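Local coordinates for heme utilization carrier protein (Escherichia coli O157:H7, PDB 6U9J) that probably binds heme in the cytosol and carries it within the cell, in connection with anaerobic heme breakdown, at residues Phe44-Val47 with Trp48-Cys52; Gly77-His81 with Gly82-Leu86. All coordinates share one frame; numbering follows the deposited sequence.

Contact 1 lies on helix 44-51 and contact 2 is the hairpin of strands 77-80 and 83-86; their centres are about 13 Å apart, yet side chains join them directly. Asp45 OD1 is 2.6 Å from His79 NE2, a probable hydrogen bond between helix and hairpin. Beside it the rings of Phe44 and Trp48 each meet Phe84 edge-to-face, with Phe44 CE1 3.5 Å from Phe84 CD2. Further along, Trp48 CZ2 touches Leu86 CD2 at 3.6 Å. Helix and hairpin thus share one aromatic cluster with a polar border. Both contacts fall within the ChuX/HutX family region, and the link between them is side-chain packing with one polar pair.

Contact 1 of 2, residues Phe44-Val47 with Trp48-Cys52; sequences FDTV and WDTVC
Trp48 and Phe44, one helical turn apart on helix 44-51, lie side by side and point the same way. Trp48 CB passes 3.3 Å from Phe44 O and sits over one face of the Phe44 ring. With CG anti to its backbone N (chi1 -167°), the indole runs out alongside that ring: CD2 is near Phe44 CZ, and CE3 makes the closest ring contact, 3.7 Å from the same CZ. The phenyl and the six-membered indole ring are near parallel, at 19°, but their centroids are 5.5 Å apart, so they are slid past one another with little overlap. On the five-membered ring, NE1 donates to the carbonyl O of Pro75, which satisfies this polar atom of a buried side chain. Farther out, the indole reaches Leu86 through CZ2, and it meets Phe84 edge-to-face.

The backbone beneath is alpha helix. Trp48 N donates to Phe44 O at 2.8 Å, nearly straight, and the i to i+4 pattern continues to Val51, with the bond at Thr50 the most bent. There Thr46 O takes two donors from Thr50: its N, at 3.2 Å and 143°, and its OG1, at 2.7 Å, from opposite faces of the carbonyl plane. Thr50 thereby returns its hydroxyl to the preceding turn. On another flank, water 1 links the carboxylates of Asp45 and Asp49, donating to Asp49 OD1 at 3.0 Å and weakly to Asp45 OD1, whose stronger partner is His79; the water probably eases the like charges.

Val47 and Val51 form an apolar stripe packed on Ile119 of strand 114-122, while Val47 and Thr50 also touch Leu157 and Leu153, respectively, of helix 144-157. Trp48 reaches Phe121 of strand 114-122, placing the helix between the larger sheet and hairpin 77-86.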
ATOM      1  N   PHE A  44       3.499  -1.568 -19.577  1.00 16.75           N
ATOM      2  CA  PHE A  44       3.538  -0.827 -18.322  1.00 17.74           C
ATOM      3  C   PHE A  44       3.915   0.636 -18.518  1.00 18.71           C
ATOM      4  O   PHE A  44       3.231   1.537 -18.016  1.00 18.90           O
ATOM      5  CB  PHE A  44       4.511  -1.504 -17.350  1.00 19.80           C
ATOM      6  CG  PHE A  44       4.600  -0.818 -16.014  1.00 18.23           C
ATOM      7  CD1 PHE A  44       5.529   0.195 -15.796  1.00 18.41           C
ATOM      8  CD2 PHE A  44       3.753  -1.185 -14.982  1.00 18.76           C
ATOM      9  CE1 PHE A  44       5.590   0.838 -14.578  1.00 17.61           C
ATOM     10  CE2 PHE A  44       3.820  -0.546 -13.758  1.00 21.51           C
ATOM     11  CZ  PHE A  44       4.741   0.460 -13.561  1.00 20.54           C
ATOM     12  N   ASP A  45       5.047   0.904 -19.185  1.00 17.42           N
ATOM     13  CA  ASP A  45       5.471   2.291 -19.318  1.00 19.79           C
ATOM     14  C   ASP A  45       4.439   3.123 -20.062  1.00 17.79           C
ATOM     15  O   ASP A  45       4.173   4.270 -19.687  1.00 19.36           O
ATOM     16  CB  ASP A  45       6.821   2.372 -20.040  1.00 18.50           C
ATOM     17  CG  ASP A  45       7.985   1.953 -19.172  1.00 27.95           C
ATOM     18  OD1 ASP A  45       7.901   2.060 -17.934  1.00 23.35           O
ATOM     19  OD2 ASP A  45       9.014   1.542 -19.748  1.00 30.09           O
ATOM     20  N   THR A  46       3.872   2.579 -21.145  1.00 20.35           N
ATOM     21  CA  THR A  46       2.860   3.314 -21.900  1.00 20.23           C
ATOM     22  C   THR A  46       1.660   3.658 -21.022  1.00 17.32           C
ATOM     23  O   THR A  46       1.179   4.798 -21.030  1.00 20.03           O
ATOM     24  CB  THR A  46       2.423   2.490 -23.115  1.00 25.10           C
ATOM     25  OG1 THR A  46       3.527   2.351 -24.020  1.00 30.36           O
ATOM     26  CG2 THR A  46       1.264   3.153 -23.840  1.00 27.08           C
ATOM     27  N   VAL A  47       1.187   2.692 -20.237  1.00 20.32           N
ATOM     28  CA  VAL A  47       0.023   2.923 -19.383  1.00 17.15           C
ATOM     29  C   VAL A  47       0.376   3.897 -18.268  1.00 19.76           C
ATOM     30  O   VAL A  47      -0.327   4.888 -18.031  1.00 19.24           O
ATOM     31  CB  VAL A  47      -0.497   1.593 -18.813  1.00 20.11           C
ATOM     32  CG1 VAL A  47      -1.560   1.845 -17.737  1.00 17.30           C
ATOM     33  CG2 VAL A  47      -1.034   0.701 -19.940  1.00 20.23           C
ATOM     34  N   TRP A  48       1.489   3.637 -17.575  1.00 18.67           N
ATOM     35  CA  TRP A  48       1.852   4.476 -16.441  1.00 19.33           C
ATOM     36  C   TRP A  48       2.041   5.924 -16.876  1.00 19.10           C
ATOM     37  O   TRP A  48       1.450   6.842 -16.293  1.00 19.54           O
ATOM     38  CB  TRP A  48       3.128   3.940 -15.770  1.00 17.78           C
ATOM     39  CG  TRP A  48       3.345   4.584 -14.429  1.00 17.98           C
ATOM     40  CD1 TRP A  48       3.947   5.780 -14.177  1.00 19.67           C
ATOM     41  CD2 TRP A  48       2.874   4.093 -13.175  1.00 18.76           C
ATOM     42  NE1 TRP A  48       3.895   6.060 -12.823  1.00 19.62           N
ATOM     43  CE2 TRP A  48       3.265   5.024 -12.187  1.00 19.84           C
ATOM     44  CE3 TRP A  48       2.177   2.945 -12.788  1.00 17.24           C
ATOM     45  CZ2 TRP A  48       2.957   4.848 -10.832  1.00 20.51           C
ATOM     46  CZ3 TRP A  48       1.883   2.766 -11.445  1.00 20.30           C
ATOM     47  CH2 TRP A  48       2.273   3.710 -10.486  1.00 18.71           C
ATOM     48  N   ASP A  49       2.860   6.149 -17.913  1.00 18.81           N
ATOM     49  CA  ASP A  49       3.150   7.509 -18.358  1.00 23.25           C
ATOM     50  C   ASP A  49       1.897   8.232 -18.853  1.00 20.16           C
ATOM     51  O   ASP A  49       1.804   9.463 -18.740  1.00 21.13           O
ATOM     52  CB  ASP A  49       4.216   7.476 -19.451  1.00 18.77           C
ATOM     53  CG  ASP A  49       5.597   7.085 -18.921  1.00 27.49           C
ATOM     54  OD1 ASP A  49       5.774   6.990 -17.687  1.00 31.79           O
ATOM     55  OD2 ASP A  49       6.486   6.839 -19.753  1.00 35.54           O
ATOM     56  N   THR A  50       0.925   7.491 -19.395  1.00 17.83           N
ATOM     57  CA  THR A  50      -0.322   8.103 -19.847  1.00 19.32           C
ATOM     58  C   THR A  50      -1.163   8.578 -18.667  1.00 18.18           C
ATOM     59  O   THR A  50      -1.640   9.716 -18.659  1.00 19.91           O
ATOM     60  CB  THR A  50      -1.098   7.114 -20.717  1.00 18.88           C
ATOM     61  OG1 THR A  50      -0.352   6.850 -21.906  1.00 20.67           O
ATOM     62  CG2 THR A  50      -2.460   7.683 -21.123  1.00 21.47           C
ATOM     63  N   VAL A  51      -1.306   7.740 -17.636  1.00 17.31           N
ATOM     64  CA  VAL A  51      -2.128   8.097 -16.475  1.00 17.40           C
ATOM     65  C   VAL A  51      -1.531   9.282 -15.731  1.00 17.21           C
ATOM     66  O   VAL A  51      -2.253  10.071 -15.105  1.00 18.41           O
ATOM     67  CB  VAL A  51      -2.298   6.865 -15.559  1.00 18.49           C
ATOM     68  CG1 VAL A  51      -3.102   7.195 -14.281  1.00 17.38           C
ATOM     69  CG2 VAL A  51      -2.966   5.737 -16.324  1.00 21.16           C
ATOM     70  N   CYS A  52      -0.203   9.432 -15.787  1.00 18.45           N
ATOM     71  CA  CYS A  52       0.463  10.560 -15.145  1.00 19.84           C
ATOM     72  C   CYS A  52      -0.025  11.906 -15.664  1.00 19.64           C
ATOM     73  O   CYS A  52       0.232  12.936 -15.030  1.00 22.62           O
ATOM     74  CB  CYS A  52       1.977  10.470 -15.360  1.00 20.57           C
ATOM     75  SG  CYS A  52       2.802   9.225 -14.330  1.00 21.29           S
TER
HETATM   76  O   HOH W   1       7.919   4.900 -17.511  1.00 34.87           O

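Contact 2 of 2, residues Gly77-His81 with Gly82-Leu86; sequences GFHRH and GYFNL
His79 lays one face of its imidazole over Phe84, whose CD1 stands 3.4 Å above the centre of that ring. The planes meet at 48°, an oblique pairing rather than a stack. The trans chi1 of Phe84 (-175°) swings the phenyl back across the neighbouring strand until CE1 comes 3.3 Å from Gly77 C. Among the side chains of Phe78, Arg80 and Asn85, Asn85 CB makes a CH-pi contact over the Phe78 ring, 3.8 Å from its centroid, and Asn85 OD1 lies 3.6 Å from Arg80 CB.

Two hydrogen-bonded pairs set this register. Phe78 and Asn85 exchange backbone bonds, the straighter being Asn85 N to Phe78 O at 2.8 Å and 176°; Arg80 and Tyr83 do the same and close a type I' turn through His81 and Gly82, making a beta hairpin with a two-residue loop. Water 2 lies in the imidazole plane, hydrogen-bonded to His79 ND1 and weakly to Gly82 O, while NE2 has Asp45 as its partner. Strand 83-86 is the middle of a three-stranded antiparallel sheet, bonded beyond the hairpin to strand 92-96 through Phe84 with Ile96 and Leu86 with Gly94.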
ATOM      1  N   GLY A  77       8.049   7.870 -12.796  1.00 20.94           N
ATOM      2  CA  GLY A  77       9.042   6.977 -12.238  1.00 21.92           C
ATOM      3  C   GLY A  77      10.131   6.645 -13.235  1.00 25.05           C
ATOM      4  O   GLY A  77      10.058   7.000 -14.414  1.00 25.76           O
ATOM      5  N   PHE A  78      11.143   5.942 -12.740  1.00 23.98           N
ATOM      6  CA  PHE A  78      12.263   5.504 -13.564  1.00 20.09           C
ATOM      7  C   PHE A  78      12.629   4.077 -13.188  1.00 22.33           C
ATOM      8  O   PHE A  78      12.494   3.671 -12.030  1.00 22.04           O
ATOM      9  CB  PHE A  78      13.489   6.431 -13.398  1.00 24.47           C
ATOM     10  CG  PHE A  78      13.994   6.530 -11.981  1.00 28.11           C
ATOM     11  CD1 PHE A  78      13.410   7.414 -11.078  1.00 26.79           C
ATOM     12  CD2 PHE A  78      15.045   5.732 -11.551  1.00 26.96           C
ATOM     13  CE1 PHE A  78      13.861   7.495  -9.772  1.00 25.38           C
ATOM     14  CE2 PHE A  78      15.520   5.812 -10.240  1.00 22.99           C
ATOM     15  CZ  PHE A  78      14.934   6.700  -9.354  1.00 25.87           C
ATOM     16  N   HIS A  79      13.111   3.317 -14.175  1.00 21.21           N
ATOM     17  CA  HIS A  79      13.523   1.938 -13.956  1.00 17.98           C
ATOM     18  C   HIS A  79      14.990   1.886 -13.536  1.00 21.57           C
ATOM     19  O   HIS A  79      15.834   2.559 -14.135  1.00 25.23           O
ATOM     20  CB  HIS A  79      13.318   1.102 -15.220  1.00 18.27           C
ATOM     21  CG  HIS A  79      11.880   0.945 -15.618  1.00 20.53           C
ATOM     22  ND1 HIS A  79      11.087  -0.070 -15.141  1.00 22.40           N
ATOM     23  CD2 HIS A  79      11.118   1.652 -16.484  1.00 22.07           C
ATOM     24  CE1 HIS A  79       9.878   0.032 -15.675  1.00 22.29           C
ATOM     25  NE2 HIS A  79       9.870   1.073 -16.486  1.00 20.83           N
ATOM     26  N   ARG A  80      15.290   1.074 -12.521  1.00 20.31           N
ATOM     27  CA  ARG A  80      16.676   0.858 -12.082  1.00 21.01           C
ATOM     28  C   ARG A  80      16.753  -0.482 -11.364  1.00 25.45           C
ATOM     29  O   ARG A  80      16.044  -0.697 -10.375  1.00 27.91           O
ATOM     30  CB  ARG A  80      17.132   1.998 -11.174  1.00 20.60           C
ATOM     31  CG  ARG A  80      18.657   2.112 -11.007  1.00 22.97           C
ATOM     32  CD  ARG A  80      18.976   3.068  -9.865  1.00 33.55           C
ATOM     33  NE  ARG A  80      20.374   2.983  -9.453  1.00 41.48           N
ATOM     34  CZ  ARG A  80      21.326   3.800  -9.885  1.00 33.41           C
ATOM     35  NH1 ARG A  80      21.027   4.768 -10.739  1.00 30.64           N
ATOM     36  NH2 ARG A  80      22.577   3.647  -9.452  1.00 28.96           N
ATOM     37  N   HIS A  81      17.595  -1.390 -11.871  1.00 28.51           N
ATOM     38  CA  HIS A  81      17.869  -2.672 -11.215  1.00 31.52           C
ATOM     39  C   HIS A  81      16.600  -3.477 -10.944  1.00 34.70           C
ATOM     40  O   HIS A  81      16.460  -4.118  -9.899  1.00 30.21           O
ATOM     41  CB  HIS A  81      18.640  -2.468  -9.910  1.00 37.27           C
ATOM     42  CG  HIS A  81      20.050  -2.019 -10.109  1.00 38.70           C
ATOM     43  ND1 HIS A  81      20.900  -2.625 -11.008  1.00 49.16           N
ATOM     44  CD2 HIS A  81      20.764  -1.031  -9.520  1.00 38.44           C
ATOM     45  CE1 HIS A  81      22.075  -2.022 -10.973  1.00 52.89           C
ATOM     46  NE2 HIS A  81      22.019  -1.052 -10.078  1.00 51.82           N
ATOM     47  N   GLY A  82      15.671  -3.454 -11.897  1.00 25.12           N
ATOM     48  CA  GLY A  82      14.460  -4.235 -11.788  1.00 28.09           C
ATOM     49  C   GLY A  82      13.307  -3.556 -11.080  1.00 26.43           C
ATOM     50  O   GLY A  82      12.181  -4.069 -11.137  1.00 34.88           O
ATOM     51  N   TYR A  83      13.538  -2.432 -10.412  1.00 23.06           N
ATOM     52  CA  TYR A  83      12.458  -1.682  -9.782  1.00 23.00           C
ATOM     53  C   TYR A  83      12.027  -0.529 -10.673  1.00 22.87           C
ATOM     54  O   TYR A  83      12.839   0.084 -11.371  1.00 23.58           O
ATOM     55  CB  TYR A  83      12.903  -1.110  -8.431  1.00 28.02           C
ATOM     56  CG  TYR A  83      12.925  -2.087  -7.282  1.00 34.14           C
ATOM     57  CD1 TYR A  83      11.751  -2.620  -6.771  1.00 39.81           C
ATOM     58  CD2 TYR A  83      14.126  -2.464  -6.699  1.00 37.10           C
ATOM     59  CE1 TYR A  83      11.777  -3.509  -5.708  1.00 43.35           C
ATOM     60  CE2 TYR A  83      14.162  -3.351  -5.642  1.00 42.33           C
ATOM     61  CZ  TYR A  83      12.984  -3.870  -5.152  1.00 44.51           C
ATOM     62  OH  TYR A  83      13.017  -4.755  -4.099  1.00 52.49           O
ATOM     63  N   PHE A  84      10.738  -0.213 -10.622  1.00 18.59           N
ATOM     64  CA  PHE A  84      10.240   1.061 -11.113  1.00 16.78           C
ATOM     65  C   PHE A  84      10.098   1.989  -9.909  1.00 23.50           C
ATOM     66  O   PHE A  84       9.276   1.746  -9.019  1.00 19.94           O
ATOM     67  CB  PHE A  84       8.919   0.870 -11.848  1.00 18.68           C
ATOM     68  CG  PHE A  84       8.405   2.106 -12.493  1.00 19.24           C
ATOM     69  CD1 PHE A  84       9.065   2.688 -13.560  1.00 21.93           C
ATOM     70  CD2 PHE A  84       7.213   2.682 -12.050  1.00 20.87           C
ATOM     71  CE1 PHE A  84       8.566   3.834 -14.164  1.00 21.56           C
ATOM     72  CE2 PHE A  84       6.712   3.822 -12.650  1.00 19.49           C
ATOM     73  CZ  PHE A  84       7.369   4.397 -13.709  1.00 19.93           C
ATOM     74  N   ASN A  85      10.918   3.029  -9.867  1.00 21.76           N
ATOM     75  CA  ASN A  85      11.071   3.863  -8.686  1.00 17.82           C
ATOM     76  C   ASN A  85      10.313   5.158  -8.894  1.00 20.94           C
ATOM     77  O   ASN A  85      10.585   5.894  -9.845  1.00 22.28           O
ATOM     78  CB  ASN A  85      12.554   4.125  -8.437  1.00 18.83           C
ATOM     79  CG  ASN A  85      13.325   2.851  -8.298  1.00 21.49           C
ATOM     80  OD1 ASN A  85      14.217   2.561  -9.096  1.00 37.31           O
ATOM     81  ND2 ASN A  85      12.989   2.067  -7.287  1.00 21.28           N
ATOM     82  N   LEU A  86       9.348   5.423  -8.021  1.00 22.38           N
ATOM     83  CA  LEU A  86       8.509   6.594  -8.179  1.00 20.32           C
ATOM     84  C   LEU A  86       9.241   7.842  -7.713  1.00 23.72           C
ATOM     85  O   LEU A  86       9.970   7.815  -6.714  1.00 28.03           O
ATOM     86  CB  LEU A  86       7.209   6.425  -7.390  1.00 21.98           C
ATOM     87  CG  LEU A  86       6.360   5.227  -7.815  1.00 22.69           C
ATOM     88  CD1 LEU A  86       4.994   5.221  -7.082  1.00 22.16           C
ATOM     89  CD2 LEU A  86       6.165   5.212  -9.316  1.00 23.95           C
TER
HETATM   90  O   HOH W   2      11.052  -2.555 -13.674  1.00 30.45           O